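Local coordinates for protein LYND (Lyngbya aestuarii, PDB 4V1T) that probably catalyses the ATP-dependent cyclodehydration of cysteine residues in precursor peptides to azoline heterocycles, as a YcaO-family enzyme, at residues Q321-E326 and V717-R722; G434-K439 and L511-Y516; W493-S498 and H504-T509. One frame throughout, in Å; residues are numbered along the deposited sequence.

Contact 1: Q321-E326 and V717-R722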
# COMPACT_ATOMS: atom_id res chain seq x y z
N GLN B 321 1.91 -22.69 -28.14
CA GLN B 321 1.66 -23.73 -29.13
C GLN B 321 2.48 -24.97 -28.77
O GLN B 321 1.95 -26.07 -28.72
CB GLN B 321 2.01 -23.25 -30.54
CG GLN B 321 1.95 -24.32 -31.63
CD GLN B 321 0.53 -24.79 -31.92
OE1 GLN B 321 -0.43 -24.07 -31.69
NE2 GLN B 321 0.41 -26.01 -32.42
N HIS B 322 3.77 -24.75 -28.51
CA HIS B 322 4.68 -25.84 -28.18
C HIS B 322 4.33 -26.47 -26.84
O HIS B 322 4.29 -27.69 -26.70
CB HIS B 322 6.12 -25.34 -28.18
CG HIS B 322 7.13 -26.38 -27.82
ND1 HIS B 322 7.34 -27.51 -28.58
CD2 HIS B 322 7.99 -26.46 -26.77
CE1 HIS B 322 8.29 -28.25 -28.01
NE2 HIS B 322 8.70 -27.63 -26.92
N ARG B 323 4.07 -25.63 -25.85
CA ARG B 323 3.80 -26.10 -24.49
C ARG B 323 2.50 -26.90 -24.37
O ARG B 323 2.40 -27.81 -23.56
CB ARG B 323 3.73 -24.91 -23.54
CG ARG B 323 3.58 -25.30 -22.07
CD ARG B 323 3.36 -24.07 -21.21
NE ARG B 323 1.96 -23.65 -21.22
CZ ARG B 323 1.53 -22.48 -20.76
NH1 ARG B 323 2.38 -21.58 -20.28
NH2 ARG B 323 0.24 -22.19 -20.81
N GLY B 324 1.51 -26.56 -25.19
CA GLY B 324 0.23 -27.26 -25.16
C GLY B 324 0.33 -28.74 -25.47
O GLY B 324 -0.37 -29.56 -24.88
N PHE B 325 1.21 -29.09 -26.40
CA PHE B 325 1.38 -30.48 -26.82
C PHE B 325 2.45 -31.20 -26.01
O PHE B 325 2.76 -32.36 -26.29
CB PHE B 325 1.69 -30.54 -28.31
CG PHE B 325 0.56 -30.12 -29.18
CD1 PHE B 325 0.35 -28.78 -29.47
CD2 PHE B 325 -0.32 -31.05 -29.70
CE1 PHE B 325 -0.70 -28.39 -30.27
CE2 PHE B 325 -1.38 -30.66 -30.50
CZ PHE B 325 -1.57 -29.33 -30.78
N GLU B 326 3.00 -30.53 -25.00
CA GLU B 326 3.93 -31.16 -24.07
C GLU B 326 3.15 -31.72 -22.89
O GLU B 326 2.11 -31.18 -22.52
CB GLU B 326 4.97 -30.14 -23.59
CG GLU B 326 5.93 -29.67 -24.68
CD GLU B 326 6.88 -28.59 -24.19
OE1 GLU B 326 6.62 -27.99 -23.11
OE2 GLU B 326 7.89 -28.34 -24.88
N VAL B 717 -7.27 -31.00 -18.13
CA VAL B 717 -6.72 -29.70 -17.77
C VAL B 717 -6.14 -28.99 -18.98
O VAL B 717 -5.40 -29.60 -19.77
CB VAL B 717 -5.59 -29.84 -16.73
CG1 VAL B 717 -5.17 -28.46 -16.24
CG2 VAL B 717 -6.03 -30.71 -15.57
N ILE B 718 -6.46 -27.71 -19.12
CA ILE B 718 -5.78 -26.85 -20.08
C ILE B 718 -5.06 -25.72 -19.34
O ILE B 718 -5.67 -24.90 -18.66
CB ILE B 718 -6.74 -26.29 -21.16
CG1 ILE B 718 -6.02 -25.29 -22.08
CG2 ILE B 718 -7.98 -25.68 -20.55
CD1 ILE B 718 -4.86 -25.90 -22.87
N ASP B 719 -3.74 -25.71 -19.47
CA ASP B 719 -2.93 -24.69 -18.84
C ASP B 719 -3.03 -23.39 -19.63
O ASP B 719 -2.56 -23.30 -20.76
CB ASP B 719 -1.47 -25.16 -18.73
CG ASP B 719 -0.59 -24.14 -18.00
OD1 ASP B 719 -1.14 -23.30 -17.25
OD2 ASP B 719 0.65 -24.18 -18.18
N GLN B 720 -3.64 -22.38 -19.02
CA GLN B 720 -3.80 -21.07 -19.63
C GLN B 720 -2.74 -20.08 -19.15
O GLN B 720 -2.82 -18.89 -19.44
CB GLN B 720 -5.19 -20.52 -19.32
CG GLN B 720 -6.34 -21.37 -19.82
CD GLN B 720 -7.69 -20.81 -19.43
OE1 GLN B 720 -7.85 -20.24 -18.34
NE2 GLN B 720 -8.68 -20.96 -20.31
N THR B 721 -1.75 -20.57 -18.41
CA THR B 721 -0.72 -19.70 -17.83
C THR B 721 0.03 -18.93 -18.92
O THR B 721 0.57 -19.52 -19.86
CB THR B 721 0.30 -20.53 -17.03
OG1 THR B 721 -0.39 -21.26 -16.00
CG2 THR B 721 1.35 -19.62 -16.40
N ARG B 722 0.05 -17.61 -18.78
CA ARG B 722 0.78 -16.75 -19.71
C ARG B 722 2.12 -16.40 -19.08
O ARG B 722 2.16 -15.95 -17.94
CB ARG B 722 -0.03 -15.49 -20.01
CG ARG B 722 -1.49 -15.75 -20.35
CD ARG B 722 -1.67 -16.34 -21.74
NE ARG B 722 -3.05 -16.79 -21.98
CZ ARG B 722 -3.55 -17.07 -23.18
NH1 ARG B 722 -2.80 -16.95 -24.28
NH2 ARG B 722 -4.80 -17.47 -23.29
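The carbonyl oxygen of Thr721 is gripped by both terminal nitrogens of Arg323. Arg323 NH1 lies 2.8 Å from Thr721 O and is tilted out of the carbonyl plane, whereas Arg323 NH2, 2.9 Å from Thr721 O, meets that oxygen in the carbonyl plane on a lone pair. The guanidinium thus takes one acceptor end-on, with Thr721 O almost exactly in its own plane. The side chain is carried over from helix 319-324 with CG anti to the backbone N (chi1 -175°) and extended to CD; a bend at chi3 (83°) then turns the flat group toward the other segment. Arg323 NH2 also makes a weak bond to Asp719 O, 3.0 Å away. The receiving segment is the end of strand 716-719, in the YcaO region of the chain, where an Asx turn follows the strand: Asp719 OD1 accepts from Thr721 N at 3.0 Å, from above the carboxylate plane, and from Thr721 OG1 on its syn lone pair. The other carboxylate oxygen serves the arginine differently. Asp719 OD2 stands over the centre of the guanidinium, 3.2 Å from Arg323 CZ, with the two planes stacked 20° apart. Because this oxygen lies well off the guanidinium plane, the salt bridge is an electrostatic attraction rather than a hydrogen bond. Thr721 OG1 is held a second time by Val729 N of the adjacent strand 728-733, and Leu538 of helix 538-561 packs on Asp719.

Contact 2: G434-K439 and L511-Y516; sequences GDEPRK and LCYYHY
Glu436 lays its aliphatic part on the Tyr513 ring, a CH-pi packing of two loops in the YcaO region, one leading into strand 439-441 and the other leaving helix 509-512. Glu436 CG, anti to the carbonyl carbon (chi1 -69°), sits over one ring face, 3.5 Å from the Tyr513 centroid, and Glu436 CB lies 3.6 Å from Tyr513 CE2 and from CZ. The bend at chi2 (74°) turns the carboxylate back to its own loop, where Gly434 N donates to the syn lone pair of Glu436 OE1 at 2.9 Å. The buried acid is well supplied with partners beyond the ring: Glu436 OE2 accepts from Gln433 N and forms a salt bridge with Arg722, an arrangement likely to favour its ionised form. Pro437 follows, its ring crossing the tyrosine at about a right angle near the hydroxyl, with Pro437 CD 3.6 Å from Tyr513 OH. Arg438 then folds back along the loop, its NE donating to Glu436 O at 3.1 Å, with that oxygen near the guanidinium plane.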
# COMPACT_ATOMS: atom_id res chain seq x y z
N GLY B 434 -4.78 -15.71 -29.68
CA GLY B 434 -4.47 -16.17 -31.02
C GLY B 434 -3.21 -17.03 -31.12
O GLY B 434 -2.84 -17.44 -32.21
N ASP B 435 -2.58 -17.30 -29.98
CA ASP B 435 -1.35 -18.11 -29.94
C ASP B 435 -1.53 -19.40 -29.14
O ASP B 435 -0.56 -20.07 -28.82
CB ASP B 435 -0.20 -17.29 -29.34
CG ASP B 435 -0.48 -16.84 -27.92
OD1 ASP B 435 -1.65 -16.95 -27.48
OD2 ASP B 435 0.46 -16.38 -27.24
N GLU B 436 -2.77 -19.73 -28.82
CA GLU B 436 -3.06 -20.89 -28.00
C GLU B 436 -2.85 -22.17 -28.80
O GLU B 436 -3.04 -22.18 -30.03
CB GLU B 436 -4.50 -20.83 -27.48
CG GLU B 436 -4.77 -19.73 -26.45
CD GLU B 436 -4.83 -18.34 -27.05
OE1 GLU B 436 -4.78 -18.21 -28.29
OE2 GLU B 436 -4.92 -17.37 -26.28
N PRO B 437 -2.47 -23.27 -28.11
CA PRO B 437 -2.22 -24.54 -28.80
C PRO B 437 -3.44 -25.03 -29.56
O PRO B 437 -4.50 -25.25 -28.97
CB PRO B 437 -1.87 -25.50 -27.66
CG PRO B 437 -2.42 -24.87 -26.43
CD PRO B 437 -2.30 -23.40 -26.66
N ARG B 438 -3.28 -25.20 -30.87
CA ARG B 438 -4.38 -25.50 -31.77
C ARG B 438 -3.94 -26.43 -32.88
O ARG B 438 -2.79 -26.39 -33.31
CB ARG B 438 -4.90 -24.21 -32.41
CG ARG B 438 -5.88 -23.43 -31.58
CD ARG B 438 -6.16 -22.10 -32.25
NE ARG B 438 -4.97 -21.25 -32.24
CZ ARG B 438 -4.85 -20.13 -32.94
NH1 ARG B 438 -5.84 -19.71 -33.70
NH2 ARG B 438 -3.74 -19.43 -32.87
N LYS B 439 -4.88 -27.25 -33.35
CA LYS B 439 -4.68 -28.06 -34.53
C LYS B 439 -6.01 -28.17 -35.28
O LYS B 439 -7.03 -28.50 -34.70
CB LYS B 439 -4.15 -29.45 -34.17
CG LYS B 439 -3.74 -30.27 -35.38
CD LYS B 439 -2.80 -31.41 -35.02
CE LYS B 439 -3.50 -32.46 -34.17
NZ LYS B 439 -2.62 -33.63 -33.92
N LEU B 511 -14.25 -23.91 -26.57
CA LEU B 511 -14.61 -24.24 -25.19
C LEU B 511 -13.50 -23.91 -24.19
O LEU B 511 -13.77 -23.72 -23.01
CB LEU B 511 -14.97 -25.72 -25.07
CG LEU B 511 -16.42 -26.12 -25.37
CD1 LEU B 511 -16.56 -27.62 -25.23
CD2 LEU B 511 -17.40 -25.42 -24.44
N CYS B 512 -12.27 -23.86 -24.68
CA CYS B 512 -11.09 -23.77 -23.81
C CYS B 512 -10.69 -22.34 -23.45
O CYS B 512 -9.98 -22.14 -22.48
CB CYS B 512 -9.91 -24.47 -24.49
SG CYS B 512 -10.18 -26.24 -24.79
N TYR B 513 -11.13 -21.36 -24.24
CA TYR B 513 -10.76 -19.97 -24.02
C TYR B 513 -11.94 -19.04 -24.24
O TYR B 513 -12.87 -19.36 -24.97
CB TYR B 513 -9.61 -19.59 -24.95
CG TYR B 513 -8.42 -20.50 -24.83
CD1 TYR B 513 -7.48 -20.32 -23.81
CD2 TYR B 513 -8.23 -21.55 -25.73
CE1 TYR B 513 -6.39 -21.16 -23.70
CE2 TYR B 513 -7.14 -22.39 -25.62
CZ TYR B 513 -6.23 -22.19 -24.60
OH TYR B 513 -5.14 -23.02 -24.48
N TYR B 514 -11.88 -17.88 -23.59
CA TYR B 514 -12.91 -16.85 -23.76
C TYR B 514 -12.80 -16.20 -25.13
O TYR B 514 -11.70 -16.00 -25.66
CB TYR B 514 -12.78 -15.75 -22.69
CG TYR B 514 -12.98 -16.21 -21.27
CD1 TYR B 514 -14.07 -16.99 -20.92
CD2 TYR B 514 -12.07 -15.86 -20.27
CE1 TYR B 514 -14.25 -17.41 -19.62
CE2 TYR B 514 -12.25 -16.28 -18.97
CZ TYR B 514 -13.34 -17.05 -18.65
OH TYR B 514 -13.52 -17.45 -17.35
N HIS B 515 -13.96 -15.83 -25.68
CA HIS B 515 -14.04 -15.02 -26.88
C HIS B 515 -13.25 -15.60 -28.04
O HIS B 515 -12.56 -14.87 -28.74
CB HIS B 515 -13.58 -13.59 -26.59
CG HIS B 515 -14.35 -12.92 -25.50
ND1 HIS B 515 -13.88 -12.80 -24.21
CD2 HIS B 515 -15.59 -12.35 -25.49
CE1 HIS B 515 -14.77 -12.18 -23.46
NE2 HIS B 515 -15.82 -11.90 -24.22
N TYR B 516 -13.36 -16.91 -28.25
CA TYR B 516 -12.83 -17.53 -29.46
C TYR B 516 -13.79 -17.23 -30.59
O TYR B 516 -14.96 -17.55 -30.47
CB TYR B 516 -12.67 -19.03 -29.28
CG TYR B 516 -12.21 -19.74 -30.53
CD1 TYR B 516 -10.86 -19.82 -30.85
CD2 TYR B 516 -13.12 -20.31 -31.40
CE1 TYR B 516 -10.43 -20.45 -32.01
CE2 TYR B 516 -12.70 -20.95 -32.55
CZ TYR B 516 -11.36 -21.01 -32.85
OH TYR B 516 -10.92 -21.63 -33.98

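Contact 3: W493-S498 and H504-T509; sequences WTPVWS and HKYLPT
Segments 493-498 and 504-508, in strands 491-498 and 503-508, run antiparallel as the arms of a beta hairpin, with Thr494–Leu507 and Val496–Lys505 as hydrogen-bonded pairs and Pro495–Tyr506 and Trp497–His504 as non-hydrogen-bonded ones. Thr494 N to Leu507 O, 2.8 Å, is nearly straight at 171°. Tyr506 and His504 lie on one face of the sheet with Pro495 and Trp497. There the six-membered ring of Trp497 points its edge at the face of His504 in a T-shaped stack with planes at 79°; Trp497 CE3 stands over the imidazole centre, 3.4 Å from His504 CE1. Replacing His504 by alanine would probably remove the face under the Trp497 edge and open a gap there. Pro495 CB packs 3.8 Å from Tyr506 CE1. On the other face Val496 CG2 presses tightly on Leu507 CD1 at 3.4 Å. At the far end Trp493 CZ3 rests 3.6 Å from Pro508 CD, and Thr494 OG1 lies 3.0 Å from Thr509 OG1 while also bonding to Pro437 O. Strand 491-498 is the middle of this part of the sheet, pairing also with strands 439-441 and 716-719. Leu716 and Ile718 of the latter pack under the Val496 face, whereas helix 443-446 packs against Trp493 and Tyr506.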
# COMPACT_ATOMS: atom_id res chain seq x y z
N TRP B 493 -9.01 -27.74 -32.68
CA TRP B 493 -9.04 -28.45 -31.40
C TRP B 493 -7.82 -28.06 -30.58
O TRP B 493 -6.74 -27.85 -31.13
CB TRP B 493 -9.06 -29.96 -31.60
CG TRP B 493 -10.22 -30.48 -32.40
CD1 TRP B 493 -10.35 -30.49 -33.76
CD2 TRP B 493 -11.41 -31.11 -31.89
NE1 TRP B 493 -11.54 -31.07 -34.13
CE2 TRP B 493 -12.21 -31.46 -33.00
CE3 TRP B 493 -11.87 -31.41 -30.61
CZ2 TRP B 493 -13.44 -32.09 -32.86
CZ3 TRP B 493 -13.09 -32.03 -30.47
CH2 TRP B 493 -13.87 -32.37 -31.59
N THR B 494 -8.01 -27.96 -29.27
CA THR B 494 -6.92 -27.63 -28.36
C THR B 494 -6.56 -28.85 -27.52
O THR B 494 -7.45 -29.47 -26.93
CB THR B 494 -7.28 -26.45 -27.44
OG1 THR B 494 -7.17 -25.22 -28.18
CG2 THR B 494 -6.36 -26.37 -26.23
N PRO B 495 -5.27 -29.21 -27.45
CA PRO B 495 -4.88 -30.34 -26.62
C PRO B 495 -5.09 -30.05 -25.14
O PRO B 495 -4.74 -28.97 -24.67
CB PRO B 495 -3.39 -30.52 -26.92
CG PRO B 495 -2.93 -29.18 -27.36
CD PRO B 495 -4.10 -28.60 -28.11
N VAL B 496 -5.65 -31.03 -24.43
CA VAL B 496 -5.87 -30.93 -23.00
C VAL B 496 -5.29 -32.18 -22.34
O VAL B 496 -5.34 -33.28 -22.91
CB VAL B 496 -7.37 -30.80 -22.66
CG1 VAL B 496 -7.95 -29.55 -23.28
CG2 VAL B 496 -8.14 -32.02 -23.13
N TRP B 497 -4.74 -32.01 -21.14
CA TRP B 497 -4.11 -33.12 -20.44
C TRP B 497 -5.13 -33.86 -19.60
O TRP B 497 -5.74 -33.28 -18.70
CB TRP B 497 -2.95 -32.63 -19.57
CG TRP B 497 -2.13 -33.76 -19.01
CD1 TRP B 497 -2.13 -34.23 -17.74
CD2 TRP B 497 -1.21 -34.59 -19.74
NE1 TRP B 497 -1.26 -35.28 -17.62
CE2 TRP B 497 -0.69 -35.53 -18.84
CE3 TRP B 497 -0.78 -34.63 -21.07
CZ2 TRP B 497 0.25 -36.49 -19.22
CZ3 TRP B 497 0.14 -35.59 -21.45
CH2 TRP B 497 0.64 -36.51 -20.53
N SER B 498 -5.31 -35.14 -19.89
CA SER B 498 -6.15 -36.01 -19.07
C SER B 498 -5.33 -36.53 -17.91
O SER B 498 -4.35 -37.23 -18.12
CB SER B 498 -6.70 -37.18 -19.89
OG SER B 498 -7.50 -38.03 -19.08
N HIS B 504 -2.92 -36.87 -23.79
CA HIS B 504 -3.58 -35.71 -24.38
C HIS B 504 -4.91 -36.10 -25.02
O HIS B 504 -4.98 -37.04 -25.78
CB HIS B 504 -2.69 -35.04 -25.43
CG HIS B 504 -1.57 -34.24 -24.84
ND1 HIS B 504 -1.77 -33.05 -24.18
CD2 HIS B 504 -0.23 -34.45 -24.84
CE1 HIS B 504 -0.61 -32.57 -23.79
NE2 HIS B 504 0.34 -33.40 -24.17
N LYS B 505 -5.96 -35.36 -24.66
CA LYS B 505 -7.23 -35.42 -25.36
C LYS B 505 -7.42 -34.10 -26.11
O LYS B 505 -6.51 -33.26 -26.12
CB LYS B 505 -8.37 -35.68 -24.40
CG LYS B 505 -8.27 -36.98 -23.61
CD LYS B 505 -8.26 -38.20 -24.51
CE LYS B 505 -8.47 -39.48 -23.72
NZ LYS B 505 -9.90 -39.87 -23.66
N TYR B 506 -8.58 -33.93 -26.73
CA TYR B 506 -8.86 -32.72 -27.51
C TYR B 506 -10.28 -32.21 -27.31
O TYR B 506 -11.25 -32.97 -27.43
CB TYR B 506 -8.63 -32.99 -29.00
CG TYR B 506 -7.18 -33.17 -29.36
CD1 TYR B 506 -6.36 -32.07 -29.60
CD2 TYR B 506 -6.63 -34.43 -29.46
CE1 TYR B 506 -5.03 -32.23 -29.94
CE2 TYR B 506 -5.31 -34.61 -29.80
CZ TYR B 506 -4.51 -33.51 -30.03
OH TYR B 506 -3.18 -33.71 -30.36
N LEU B 507 -10.38 -30.92 -27.02
CA LEU B 507 -11.65 -30.21 -27.01
C LEU B 507 -11.61 -29.11 -28.05
O LEU B 507 -10.53 -28.62 -28.38
CB LEU B 507 -11.93 -29.60 -25.63
CG LEU B 507 -12.51 -30.54 -24.57
CD1 LEU B 507 -11.39 -31.25 -23.86
CD2 LEU B 507 -13.34 -29.77 -23.56
N PRO B 508 -12.79 -28.69 -28.55
CA PRO B 508 -12.78 -27.52 -29.43
C PRO B 508 -12.19 -26.29 -28.72
O PRO B 508 -12.46 -26.07 -27.55
CB PRO B 508 -14.26 -27.32 -29.80
CG PRO B 508 -15.04 -28.16 -28.85
CD PRO B 508 -14.14 -29.26 -28.40
N THR B 509 -11.36 -25.53 -29.43
CA THR B 509 -10.72 -24.35 -28.87
C THR B 509 -11.76 -23.38 -28.33
O THR B 509 -11.50 -22.64 -27.38
CB THR B 509 -9.85 -23.65 -29.94
OG1 THR B 509 -8.91 -24.60 -30.49
CG2 THR B 509 -9.07 -22.51 -29.35

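Overall arrangement
From the N terminus, helix 319-324 comes first, and its partner at strand 716-719 lies nearly 400 residues on, so contact 1 closes a very long loop. Contact 2 falls within that span, joining the loop after helix 413-429 to the end of helix 509-512, and contact 3, the hairpin, falls within contact 2 in turn; none cross. The three centres are about 10 Å from one another. Arg722 of contact 1 reaches Glu436 of contact 2, Val717 bonds to Trp497 of contact 3, and Lys439 pairs with Trp493. Together they tie helix 319-324 and the 434-439 loop to one antiparallel sheet, with a bound ADP about 9 Å from the side chain of Gln720.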